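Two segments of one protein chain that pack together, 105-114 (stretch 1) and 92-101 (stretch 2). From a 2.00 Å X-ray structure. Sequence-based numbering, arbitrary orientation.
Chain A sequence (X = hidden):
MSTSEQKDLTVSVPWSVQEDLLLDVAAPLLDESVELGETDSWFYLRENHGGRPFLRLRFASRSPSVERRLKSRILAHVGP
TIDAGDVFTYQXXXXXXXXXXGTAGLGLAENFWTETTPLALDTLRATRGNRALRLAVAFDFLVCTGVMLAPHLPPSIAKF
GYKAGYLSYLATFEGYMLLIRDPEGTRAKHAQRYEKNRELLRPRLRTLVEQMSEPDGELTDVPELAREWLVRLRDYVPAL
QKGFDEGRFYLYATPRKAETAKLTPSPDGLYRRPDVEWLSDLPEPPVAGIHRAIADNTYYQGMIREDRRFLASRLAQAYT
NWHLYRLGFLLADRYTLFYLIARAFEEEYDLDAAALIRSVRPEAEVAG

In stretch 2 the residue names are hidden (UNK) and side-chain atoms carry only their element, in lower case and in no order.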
# COMPACT_ATOMS: atom_id res chain seq x y z
N GLY A 105 -2.00 16.00 7.30
CA GLY A 105 -1.68 15.22 6.12
C GLY A 105 -2.84 14.86 5.24
O GLY A 105 -2.65 14.25 4.19
N LEU A 106 -4.06 15.24 5.63
CA LEU A 106 -5.24 14.80 4.90
C LEU A 106 -5.26 15.37 3.48
O LEU A 106 -5.51 14.65 2.51
CB LEU A 106 -6.52 15.21 5.65
CG LEU A 106 -7.83 14.74 5.02
CD1 LEU A 106 -7.89 13.22 4.87
CD2 LEU A 106 -9.05 15.25 5.80
N GLY A 107 -4.99 16.67 3.35
CA GLY A 107 -5.04 17.29 2.02
C GLY A 107 -4.06 16.66 1.05
O GLY A 107 -4.40 16.41 -0.12
N LEU A 108 -2.84 16.38 1.50
CA LEU A 108 -1.87 15.74 0.62
C LEU A 108 -2.32 14.35 0.22
O LEU A 108 -2.21 13.98 -0.95
CB LEU A 108 -0.50 15.68 1.30
CG LEU A 108 0.72 15.44 0.40
CD1 LEU A 108 0.93 16.56 -0.61
CD2 LEU A 108 1.99 15.29 1.25
N ALA A 109 -2.84 13.55 1.16
CA ALA A 109 -3.32 12.22 0.81
C ALA A 109 -4.46 12.29 -0.20
O ALA A 109 -4.49 11.53 -1.17
CB ALA A 109 -3.78 11.46 2.07
N GLU A 110 -5.42 13.20 0.02
CA GLU A 110 -6.54 13.31 -0.92
C GLU A 110 -6.06 13.80 -2.28
O GLU A 110 -6.58 13.36 -3.31
CB GLU A 110 -7.62 14.23 -0.34
CG GLU A 110 -8.28 13.64 0.91
CD GLU A 110 -9.54 14.39 1.32
OE1 GLU A 110 -9.70 15.55 0.89
OE2 GLU A 110 -10.36 13.83 2.07
N ASN A 111 -5.06 14.69 -2.28
CA ASN A 111 -4.42 15.09 -3.53
C ASN A 111 -3.82 13.88 -4.24
O ASN A 111 -3.98 13.71 -5.45
CB ASN A 111 -3.32 16.12 -3.27
CG ASN A 111 -3.86 17.53 -3.15
OD1 ASN A 111 -4.97 17.83 -3.56
ND2 ASN A 111 -3.04 18.42 -2.60
N PHE A 112 -3.09 13.05 -3.49
CA PHE A 112 -2.45 11.89 -4.09
C PHE A 112 -3.48 10.93 -4.68
O PHE A 112 -3.34 10.45 -5.81
CB PHE A 112 -1.58 11.17 -3.05
CG PHE A 112 -0.76 10.06 -3.63
CD1 PHE A 112 0.37 10.35 -4.40
CD2 PHE A 112 -1.14 8.73 -3.45
CE1 PHE A 112 1.12 9.33 -4.97
CE2 PHE A 112 -0.39 7.69 -4.02
CZ PHE A 112 0.74 7.99 -4.77
N TRP A 113 -4.54 10.64 -3.91
CA TRP A 113 -5.58 9.73 -4.38
C TRP A 113 -6.27 10.27 -5.63
O TRP A 113 -6.54 9.52 -6.57
CB TRP A 113 -6.60 9.49 -3.26
CG TRP A 113 -6.07 8.60 -2.14
CD1 TRP A 113 -5.13 7.61 -2.26
CD2 TRP A 113 -6.44 8.64 -0.76
NE1 TRP A 113 -4.91 7.03 -1.03
CE2 TRP A 113 -5.71 7.64 -0.09
CE3 TRP A 113 -7.34 9.42 -0.02
CZ2 TRP A 113 -5.84 7.40 1.28
CZ3 TRP A 113 -7.46 9.19 1.34
CH2 TRP A 113 -6.72 8.18 1.97
N THR A 114 -6.58 11.57 -5.65
CA THR A 114 -7.19 12.19 -6.82
C THR A 114 -6.28 12.05 -8.04
O THR A 114 -6.72 11.63 -9.12
CB THR A 114 -7.49 13.67 -6.54
OG1 THR A 114 -8.35 13.78 -5.40
CG2 THR A 114 -8.14 14.37 -7.74
N UNK A 92 -19.00 6.41 7.58
CA UNK A 92 -18.41 7.75 7.57
C UNK A 92 -16.93 7.75 7.21
O UNK A 92 -16.14 6.92 7.67
c UNK A 92 -19.69 6.11 8.84
c UNK A 92 -19.85 7.49 9.46
c UNK A 92 -18.62 8.23 9.01
N UNK A 93 -16.58 8.72 6.38
CA UNK A 93 -15.19 8.92 6.00
C UNK A 93 -14.32 9.19 7.22
O UNK A 93 -14.69 9.96 8.10
c UNK A 93 -13.07 9.43 3.71
c UNK A 93 -11.92 11.93 4.13
c UNK A 93 -13.76 10.37 4.47
c UNK A 93 -15.13 10.08 5.02
c UNK A 93 -11.26 10.97 3.38
o UNK A 93 -10.02 11.28 2.84
c UNK A 93 -11.82 9.73 3.16
c UNK A 93 -13.18 11.62 4.67
N UNK A 94 -13.13 8.58 7.24
CA UNK A 94 -12.16 8.81 8.30
C UNK A 94 -11.21 9.91 7.85
O UNK A 94 -10.44 9.72 6.91
c UNK A 94 -11.41 7.52 8.63
n UNK A 94 -10.12 6.50 10.41
c UNK A 94 -10.51 7.64 9.85
o UNK A 94 -10.19 8.74 10.31
N UNK A 95 -11.27 11.06 8.52
CA UNK A 95 -10.41 12.19 8.21
C UNK A 95 -9.03 12.07 8.83
O UNK A 95 -8.19 12.95 8.64
c UNK A 95 -12.63 14.77 7.05
c UNK A 95 -12.34 13.84 7.99
c UNK A 95 -14.49 13.71 7.52
n UNK A 95 -13.97 14.66 6.78
c UNK A 95 -11.05 13.51 8.68
n UNK A 95 -13.53 13.19 8.27
N UNK A 96 -8.79 11.01 9.60
CA UNK A 96 -7.58 10.88 10.41
C UNK A 96 -7.15 9.41 10.36
O UNK A 96 -7.01 8.74 11.38
c UNK A 96 -6.88 12.08 14.10
o UNK A 96 -5.99 12.68 14.74
c UNK A 96 -6.58 11.65 12.67
o UNK A 96 -7.99 11.81 14.60
c UNK A 96 -7.84 11.36 11.85
N UNK A 97 -6.95 8.90 9.15
CA UNK A 97 -6.59 7.50 8.98
C UNK A 97 -5.27 7.19 9.68
O UNK A 97 -4.35 8.01 9.69
c UNK A 97 -8.56 7.07 5.92
n UNK A 97 -9.63 6.21 5.80
c UNK A 97 -6.49 7.13 7.49
n UNK A 97 -8.39 5.46 7.39
c UNK A 97 -7.77 6.60 6.91
c UNK A 97 -9.51 5.25 6.71
N UNK A 98 -5.20 6.01 10.28
CA UNK A 98 -3.98 5.62 10.99
C UNK A 98 -2.79 5.65 10.04
O UNK A 98 -2.87 5.20 8.89
c UNK A 98 -4.13 4.22 11.57
o UNK A 98 -5.64 5.17 13.18
o UNK A 98 -5.58 3.00 13.00
c UNK A 98 -5.20 4.13 12.66
N UNK A 99 -1.68 6.21 10.52
CA UNK A 99 -0.40 6.15 9.84
C UNK A 99 -0.39 6.92 8.53
O UNK A 99 0.46 6.66 7.66
c UNK A 99 -0.02 2.84 12.85
c UNK A 99 0.51 3.86 12.03
c UNK A 99 -0.18 3.80 10.78
c UNK A 99 0.03 4.70 9.59
c UNK A 99 1.54 4.67 12.53
c UNK A 99 1.44 3.42 14.61
c UNK A 99 0.44 2.61 14.14
n UNK A 99 -1.00 2.20 12.13
c UNK A 99 -1.09 2.78 10.89
c UNK A 99 1.99 4.44 13.82
N UNK A 100 -1.31 7.86 8.35
CA UNK A 100 -1.38 8.61 7.10
C UNK A 100 -0.95 10.07 7.28
O UNK A 100 -1.22 10.90 6.41
c UNK A 100 -2.85 8.47 4.97
c UNK A 100 -2.00 7.33 4.41
c UNK A 100 -4.30 8.36 4.44
c UNK A 100 -2.79 8.52 6.50
N UNK A 101 -0.29 10.39 8.39
CA UNK A 101 0.27 11.72 8.60
C UNK A 101 -0.51 12.59 9.57
O UNK A 101 -0.01 13.66 9.95
O HOH W 1 -0.80 12.26 4.03

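Position 92 carries three carbons that close a ring onto its own backbone N, which makes it Pro92; it lies out of reach of the helix. Position 93 has one carbon leading to a six-carbon ring that bears a single oxygen, and its CA-to-CB bond points toward stretch 1. That oxygen ends 2.7 Å from Glu110 OE2, 3.5 Å from Leu106 CD1 and 3.6 Å from Trp113 CZ3. A six-carbon ring with one hydroxyl is Tyr93.

Position 94 shows two carbons, the second carrying one oxygen and one nitrogen: a short amide, Asn94, pointing sideways and making no contact. At position 95 one carbon precedes a five-membered ring of three carbons and two nitrogens, so this is His95. The edge of its imidazole meets Leu106, with CD2 of His95 3.8 Å from CD2 of Leu106, and its backbone O lies equally close, 3.8 Å from Leu106 CD2. The leucine thus touches main chain as well as ring.

Position 96 has three carbons, the third with two oxygens, and its CB points away from the helix: Glu96, which takes no part here. Position 97 repeats the one-carbon, five-membered, two-nitrogen pattern and is His97. Its CA-to-CB bond points toward stretch 1, but the residue only grazes it, its CD2 4.5 Å from Trp113 CH2, at the edge of the indole. Position 98, two carbons with two oxygens on the second, is Asp98, and position 99, one carbon followed by fused five- and six-membered rings of eight carbons and one nitrogen, is Trp99. Both are out of reach of the helix; they are the central pair of a type II turn that begins at His97.

The turn closes at position 100, whose N makes a weak hydrogen bond to His97 O, 3.3 Å away. Its four carbons fork at the second, and its CA-to-CB bond points toward stretch 1; one tip comes 3.5 Å from Trp113 CH2 and 3.9 Å from Ala109 CB. This is Leu100, and that tip is CD2. Position 101 has no side-chain atoms and is Gly101; with phi near 104°, a CB would jam against the carbonyl O of the residue before.

The contact works by helical spacing. Gly105, Ala109 and Trp113 recur every fourth residue: no side chain, then a methyl, then an indole. Gly105 lets the backbones draw close, its CA 4.7 Å from Gly101 CA; an ideal CB there would sit 3.0 Å from Leu100 O. The water bridges the same junction, donating to Leu100 O at 2.8 Å and to Gly105 O at 2.7 Å. Ala109 and Trp113 then receive Leu100, while Leu106 and Glu110, one turn apart, meet Tyr93. The phenol combines apolar packing with a weak hydrogen bond from Tyr93 OH to Glu110 OE2 at 2.7 Å, although that proton has another acceptor within reach. The rule to carry away is a close glycine approach, a leucine on alanine and tryptophan, and a tyrosine whose hydroxyl meets a carboxylate.

Stretch 2, residues 92-101: PYNHEHDWLG
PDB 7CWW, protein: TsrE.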